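Local coordinates for protein ethylbenzene dehydrogenase alpha-subunit (Aromatoleum aromaticum, PDB 2IVF) that belongs to the molybdopterin oxidoreductase family and carries molybdenum, two pterin guanine dinucleotide cofactors and an iron-sulfur cluster, at residues S451-L463 and Y821-P835. Residues are numbered along the deposited sequence; the frame is centred on the assembly and turned at random.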
loop_
_atom_site.group_PDB
_atom_site.type_symbol
_atom_site.label_atom_id
_atom_site.label_comp_id
_atom_site.label_asym_id
_atom_site.label_seq_id
_atom_site.Cartn_x
_atom_site.Cartn_y
_atom_site.Cartn_z
ATOM N N SER A 451 -1.265 -13.786 16.223
ATOM C CA SER A 451 -0.476 -13.976 17.443
ATOM C C SER A 451 -0.999 -15.236 18.099
ATOM O O SER A 451 -2.195 -15.439 18.156
ATOM C CB SER A 451 -0.614 -12.794 18.394
ATOM O OG SER A 451 -0.345 -11.549 17.730
ATOM N N TYR A 452 -0.110 -16.061 18.619
ATOM C CA TYR A 452 -0.514 -17.345 19.209
ATOM C C TYR A 452 -1.645 -17.173 20.216
ATOM O O TYR A 452 -2.640 -17.925 20.214
ATOM C CB TYR A 452 0.680 -17.960 19.896
ATOM C CG TYR A 452 0.565 -19.410 20.286
ATOM C CD1 TYR A 452 -0.079 -19.777 21.457
ATOM C CD2 TYR A 452 1.175 -20.406 19.533
ATOM C CE1 TYR A 452 -0.136 -21.126 21.859
ATOM C CE2 TYR A 452 1.121 -21.747 19.931
ATOM C CZ TYR A 452 0.460 -22.101 21.076
ATOM O OH TYR A 452 0.455 -23.452 21.489
ATOM N N HIS A 453 -1.469 -16.175 21.074
ATOM C CA HIS A 453 -2.407 -15.875 22.132
ATOM C C HIS A 453 -3.236 -14.614 21.808
ATOM O O HIS A 453 -3.632 -13.890 22.720
ATOM C CB HIS A 453 -1.649 -15.649 23.453
ATOM C CG HIS A 453 -0.984 -16.872 23.975
ATOM N ND1 HIS A 453 -1.682 -18.028 24.226
ATOM C CD2 HIS A 453 0.313 -17.147 24.248
ATOM C CE1 HIS A 453 -0.850 -18.963 24.643
ATOM N NE2 HIS A 453 0.367 -18.458 24.675
ATOM N N GLY A 454 -3.517 -14.339 20.537
ATOM C CA GLY A 454 -4.329 -13.170 20.201
ATOM C C GLY A 454 -5.690 -13.258 20.883
ATOM O O GLY A 454 -6.290 -12.249 21.181
ATOM N N ASP A 455 -6.198 -14.468 21.090
ATOM C CA ASP A 455 -7.492 -14.619 21.757
ATOM C C ASP A 455 -7.412 -14.020 23.147
ATOM O O ASP A 455 -8.287 -13.257 23.519
ATOM C CB ASP A 455 -7.992 -16.090 21.801
ATOM C CG ASP A 455 -7.033 -17.040 22.438
ATOM O OD1 ASP A 455 -5.819 -16.745 22.573
ATOM O OD2 ASP A 455 -7.506 -18.157 22.738
ATOM N N LEU A 456 -6.338 -14.319 23.887
ATOM C CA LEU A 456 -6.136 -13.733 25.218
ATOM C C LEU A 456 -5.991 -12.259 25.199
ATOM O O LEU A 456 -6.522 -11.575 26.065
ATOM C CB LEU A 456 -4.917 -14.310 25.910
ATOM C CG LEU A 456 -5.115 -15.742 26.411
ATOM C CD1 LEU A 456 -3.765 -16.269 26.958
ATOM C CD2 LEU A 456 -6.233 -15.890 27.488
ATOM N N MET A 457 -5.241 -11.764 24.215
ATOM C CA MET A 457 -5.078 -10.334 24.025
ATOM C C MET A 457 -6.385 -9.630 23.756
ATOM O O MET A 457 -6.632 -8.535 24.269
ATOM C CB MET A 457 -4.122 -10.120 22.842
ATOM C CG MET A 457 -2.698 -10.689 23.099
ATOM S SD MET A 457 -1.622 -10.883 21.613
ATOM C CE MET A 457 -1.726 -9.296 20.804
ATOM N N GLU A 458 -7.204 -10.239 22.887
ATOM C CA GLU A 458 -8.534 -9.731 22.581
ATOM C C GLU A 458 -9.481 -9.856 23.778
ATOM O O GLU A 458 -10.181 -8.924 24.081
ATOM C CB GLU A 458 -9.152 -10.482 21.382
ATOM C CG GLU A 458 -8.493 -10.140 20.057
ATOM C CD GLU A 458 -8.744 -11.201 18.987
ATOM O OE1 GLU A 458 -9.820 -11.815 19.060
ATOM O OE2 GLU A 458 -7.878 -11.403 18.094
ATOM N N ARG A 459 -9.546 -11.008 24.437
ATOM C CA ARG A 459 -10.419 -11.112 25.600
ATOM C C ARG A 459 -10.121 -10.017 26.633
ATOM O O ARG A 459 -11.017 -9.460 27.279
ATOM C CB ARG A 459 -10.283 -12.496 26.211
ATOM C CG ARG A 459 -10.846 -13.549 25.336
ATOM C CD ARG A 459 -10.513 -14.936 25.891
ATOM N NE ARG A 459 -11.126 -15.167 27.203
ATOM C CZ ARG A 459 -10.712 -16.052 28.083
ATOM N NH1 ARG A 459 -9.673 -16.822 27.818
ATOM N NH2 ARG A 459 -11.355 -16.187 29.217
ATOM N N SER A 460 -8.846 -9.692 26.782
ATOM C CA SER A 460 -8.432 -8.736 27.788
ATOM C C SER A 460 -8.880 -7.345 27.381
ATOM O O SER A 460 -9.350 -6.578 28.205
ATOM C CB SER A 460 -6.916 -8.810 27.991
ATOM O OG SER A 460 -6.519 -10.077 28.388
ATOM N N LEU A 461 -8.752 -7.020 26.099
ATOM C CA LEU A 461 -9.271 -5.733 25.587
ATOM C C LEU A 461 -10.781 -5.675 25.770
ATOM O O LEU A 461 -11.314 -4.693 26.275
ATOM C CB LEU A 461 -8.907 -5.538 24.102
ATOM C CG LEU A 461 -9.349 -4.257 23.367
ATOM C CD1 LEU A 461 -8.408 -3.975 22.130
ATOM C CD2 LEU A 461 -10.820 -4.353 22.910
ATOM N N PHE A 462 -11.502 -6.736 25.420
ATOM C CA PHE A 462 -12.943 -6.714 25.658
ATOM C C PHE A 462 -13.355 -6.601 27.112
ATOM O O PHE A 462 -14.402 -6.019 27.415
ATOM C CB PHE A 462 -13.611 -7.903 24.958
ATOM C CG PHE A 462 -13.498 -7.824 23.487
ATOM C CD1 PHE A 462 -13.866 -6.663 22.856
ATOM C CD2 PHE A 462 -13.011 -8.869 22.719
ATOM C CE1 PHE A 462 -13.758 -6.517 21.454
ATOM C CE2 PHE A 462 -12.915 -8.717 21.321
ATOM C CZ PHE A 462 -13.255 -7.537 20.712
ATOM N N LEU A 463 -12.533 -7.101 28.029
ATOM C CA LEU A 463 -12.807 -6.960 29.457
ATOM C C LEU A 463 -12.741 -5.500 29.856
ATOM O O LEU A 463 -13.597 -5.019 30.555
ATOM C CB LEU A 463 -11.832 -7.821 30.290
ATOM C CG LEU A 463 -11.957 -7.642 31.801
ATOM C CD1 LEU A 463 -13.398 -8.001 32.282
ATOM C CD2 LEU A 463 -10.874 -8.475 32.535
ATOM N N TYR A 821 -9.572 -25.020 29.210
ATOM C CA TYR A 821 -9.229 -23.660 29.631
ATOM C C TYR A 821 -8.859 -23.515 31.102
ATOM O O TYR A 821 -7.872 -22.854 31.454
ATOM C CB TYR A 821 -10.349 -22.677 29.252
ATOM C CG TYR A 821 -10.324 -22.378 27.773
ATOM C CD1 TYR A 821 -10.689 -23.348 26.843
ATOM C CD2 TYR A 821 -9.908 -21.131 27.302
ATOM C CE1 TYR A 821 -10.651 -23.088 25.504
ATOM C CE2 TYR A 821 -9.869 -20.878 25.994
ATOM C CZ TYR A 821 -10.227 -21.838 25.094
ATOM O OH TYR A 821 -10.168 -21.537 23.786
ATOM N N LEU A 822 -9.630 -24.170 31.953
ATOM C CA LEU A 822 -9.321 -24.267 33.351
ATOM C C LEU A 822 -7.878 -24.810 33.540
ATOM O O LEU A 822 -7.053 -24.183 34.216
ATOM C CB LEU A 822 -10.352 -25.184 34.020
ATOM C CG LEU A 822 -11.757 -24.628 34.300
ATOM C CD1 LEU A 822 -12.671 -25.715 34.957
ATOM C CD2 LEU A 822 -11.625 -23.428 35.218
ATOM N N GLU A 823 -7.572 -25.955 32.922
ATOM C CA GLU A 823 -6.263 -26.604 33.096
ATOM C C GLU A 823 -5.106 -25.788 32.479
ATOM O O GLU A 823 -4.016 -25.789 33.021
ATOM C CB GLU A 823 -6.276 -28.024 32.522
ATOM C CG GLU A 823 -7.003 -29.011 33.445
ATOM C CD GLU A 823 -7.043 -30.458 32.963
ATOM O OE1 GLU A 823 -6.444 -30.794 31.899
ATOM O OE2 GLU A 823 -7.692 -31.269 33.687
ATOM N N ALA A 824 -5.362 -25.140 31.342
ATOM C CA ALA A 824 -4.380 -24.315 30.598
ATOM C C ALA A 824 -4.102 -22.981 31.259
ATOM O O ALA A 824 -3.197 -22.268 30.819
ATOM C CB ALA A 824 -4.872 -24.012 29.181
ATOM N N GLY A 825 -4.894 -22.625 32.264
ATOM C CA GLY A 825 -4.723 -21.348 32.949
ATOM C C GLY A 825 -5.346 -20.215 32.156
ATOM O O GLY A 825 -4.959 -19.066 32.308
ATOM N N GLU A 826 -6.333 -20.531 31.321
ATOM C CA GLU A 826 -6.980 -19.492 30.502
ATOM C C GLU A 826 -8.493 -19.305 30.764
ATOM O O GLU A 826 -9.219 -18.721 29.926
ATOM C CB GLU A 826 -6.741 -19.768 29.018
ATOM C CG GLU A 826 -5.322 -19.726 28.647
ATOM C CD GLU A 826 -5.071 -19.781 27.174
ATOM O OE1 GLU A 826 -5.935 -19.329 26.388
ATOM O OE2 GLU A 826 -3.966 -20.253 26.817
ATOM N N SER A 827 -8.985 -19.746 31.907
ATOM C CA SER A 827 -10.411 -19.536 32.226
ATOM C C SER A 827 -10.778 -18.065 32.293
ATOM O O SER A 827 -11.870 -17.683 31.871
ATOM C CB SER A 827 -10.766 -20.209 33.527
ATOM O OG SER A 827 -9.907 -19.762 34.572
ATOM N N LEU A 828 -9.860 -17.235 32.787
ATOM C CA LEU A 828 -9.996 -15.787 32.681
ATOM C C LEU A 828 -9.007 -15.235 31.667
ATOM O O LEU A 828 -7.968 -15.857 31.406
ATOM C CB LEU A 828 -9.750 -15.110 34.041
ATOM C CG LEU A 828 -10.850 -15.174 35.109
ATOM C CD1 LEU A 828 -10.331 -14.615 36.439
ATOM C CD2 LEU A 828 -12.145 -14.415 34.646
ATOM N N PRO A 829 -9.291 -14.036 31.135
ATOM C CA PRO A 829 -8.263 -13.416 30.293
ATOM C C PRO A 829 -6.992 -13.266 31.140
ATOM O O PRO A 829 -7.061 -13.039 32.334
ATOM C CB PRO A 829 -8.850 -12.057 29.922
ATOM C CG PRO A 829 -10.322 -12.159 30.257
ATOM C CD PRO A 829 -10.453 -13.150 31.344
ATOM N N THR A 830 -5.849 -13.457 30.507
ATOM C CA THR A 830 -4.606 -13.584 31.214
ATOM C C THR A 830 -3.510 -13.342 30.206
ATOM O O THR A 830 -3.739 -13.473 28.998
ATOM C CB THR A 830 -4.445 -14.958 31.833
ATOM O OG1 THR A 830 -3.371 -14.892 32.778
ATOM C CG2 THR A 830 -4.151 -16.003 30.741
ATOM N N HIS A 831 -2.341 -12.961 30.710
ATOM C CA HIS A 831 -1.181 -12.739 29.858
ATOM C C HIS A 831 -0.318 -14.017 29.799
ATOM O O HIS A 831 0.027 -14.619 30.848
ATOM C CB HIS A 831 -0.305 -11.611 30.387
ATOM C CG HIS A 831 0.999 -11.524 29.665
ATOM N ND1 HIS A 831 1.063 -11.396 28.295
ATOM C CD2 HIS A 831 2.273 -11.650 30.093
ATOM C CE1 HIS A 831 2.330 -11.412 27.915
ATOM N NE2 HIS A 831 3.083 -11.550 28.985
ATOM N N LYS A 832 -0.049 -14.459 28.576
ATOM C CA LYS A 832 0.956 -15.488 28.315
ATOM C C LYS A 832 1.880 -14.955 27.279
ATOM O O LYS A 832 1.423 -14.451 26.263
ATOM C CB LYS A 832 0.342 -16.779 27.781
ATOM C CG LYS A 832 -0.447 -17.587 28.850
ATOM C CD LYS A 832 -1.008 -18.908 28.250
ATOM C CE LYS A 832 -1.731 -19.822 29.240
ATOM N NZ LYS A 832 -2.127 -21.070 28.525
ATOM N N ASP A 833 3.178 -15.077 27.518
ATOM C CA ASP A 833 4.127 -14.676 26.501
ATOM C C ASP A 833 4.069 -15.613 25.285
ATOM O O ASP A 833 3.653 -16.780 25.369
ATOM C CB ASP A 833 5.528 -14.418 27.061
ATOM C CG ASP A 833 5.632 -13.001 27.739
ATOM O OD1 ASP A 833 6.002 -12.938 28.911
ATOM O OD2 ASP A 833 5.320 -11.943 27.116
ATOM N N THR A 834 4.352 -15.051 24.117
ATOM C CA THR A 834 4.410 -15.860 22.908
ATOM C C THR A 834 5.245 -17.090 23.141
ATOM O O THR A 834 6.338 -16.994 23.723
ATOM C CB THR A 834 5.109 -15.074 21.807
ATOM O OG1 THR A 834 4.625 -13.722 21.837
ATOM C CG2 THR A 834 4.863 -15.737 20.434
ATOM N N PRO A 835 4.758 -18.268 22.718
ATOM C CA PRO A 835 5.602 -19.451 22.757
ATOM C C PRO A 835 6.897 -19.241 21.960
ATOM O O PRO A 835 6.929 -18.417 21.061
ATOM C CB PRO A 835 4.725 -20.486 22.096
ATOM C CG PRO A 835 3.373 -20.092 22.480
ATOM C CD PRO A 835 3.398 -18.611 22.268
HETATM O O HOH W 1 2.876 -19.364 25.819
HETATM O O HOH W 2 -8.032 -17.744 25.604
#
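A buried helix-to-loop contact joins the start of helix 454-467, with Tyr452 and His453 just before it, to the irregular chain after helix 819-824. Residues 451-463 belong to the molybdopterin oxidoreductase family region. The Arg459 guanidinium bonds two backbone carbonyls edge-on. NH1 gives a nearly straight bond (166°) to Glu826 O at 2.9 Å, in the carbonyl plane. NH2 reaches Ser827 O at 3.1 Å from above that carbonyl's plane. Pro829 N lies over one guanidinium face, and Phe814 O takes a further NH2 bond. The bend at chi3 (63°) turns the group toward these carbonyls. One water joins Arg459 NH1, Glu826 OE1 and, weakly, Asp455 OD2. Asp455 OD2 and Glu826 OE1 are 4.1 Å apart. Lys941 forms salt bridges with Asp455 OD1 and Glu826 OE1 and probably offsets their repulsion, and His944 bonds Asp455 OD2.

A Schellman motif with Gly825 at positive phi ends helix 819-824 and starts this loop. Lys832 then runs back, extended beyond CG, to that helix end. Its NZ bonds Ala824 O and, at 2.6 Å, the anti lone pair of Glu826 OE2; Asp567 is a second acidic partner. Lys832 CB lies over one face of the ring of His453, the N-cap residue, in a CH-pi contact offset toward the rim. Tyr452 CD1 lies over the opposite face, also near the rim. A water links His453 NE2 to Asp833 O, while ND1 bonds Lys941. Pro835 CG sits squarely over the Tyr452 ring, 3.4 Å from its centroid, in a CH-pi contact. Leu456 CB lies 3.4 Å from Thr830 O, and its methyls sit by Thr830 CG2 and the Glu826 carboxylate. Pro829 CB lies against Ser460 OG, which bonds back to Leu456 O. Met457 touches the bound pterin guanosine dinucleotide (MGD).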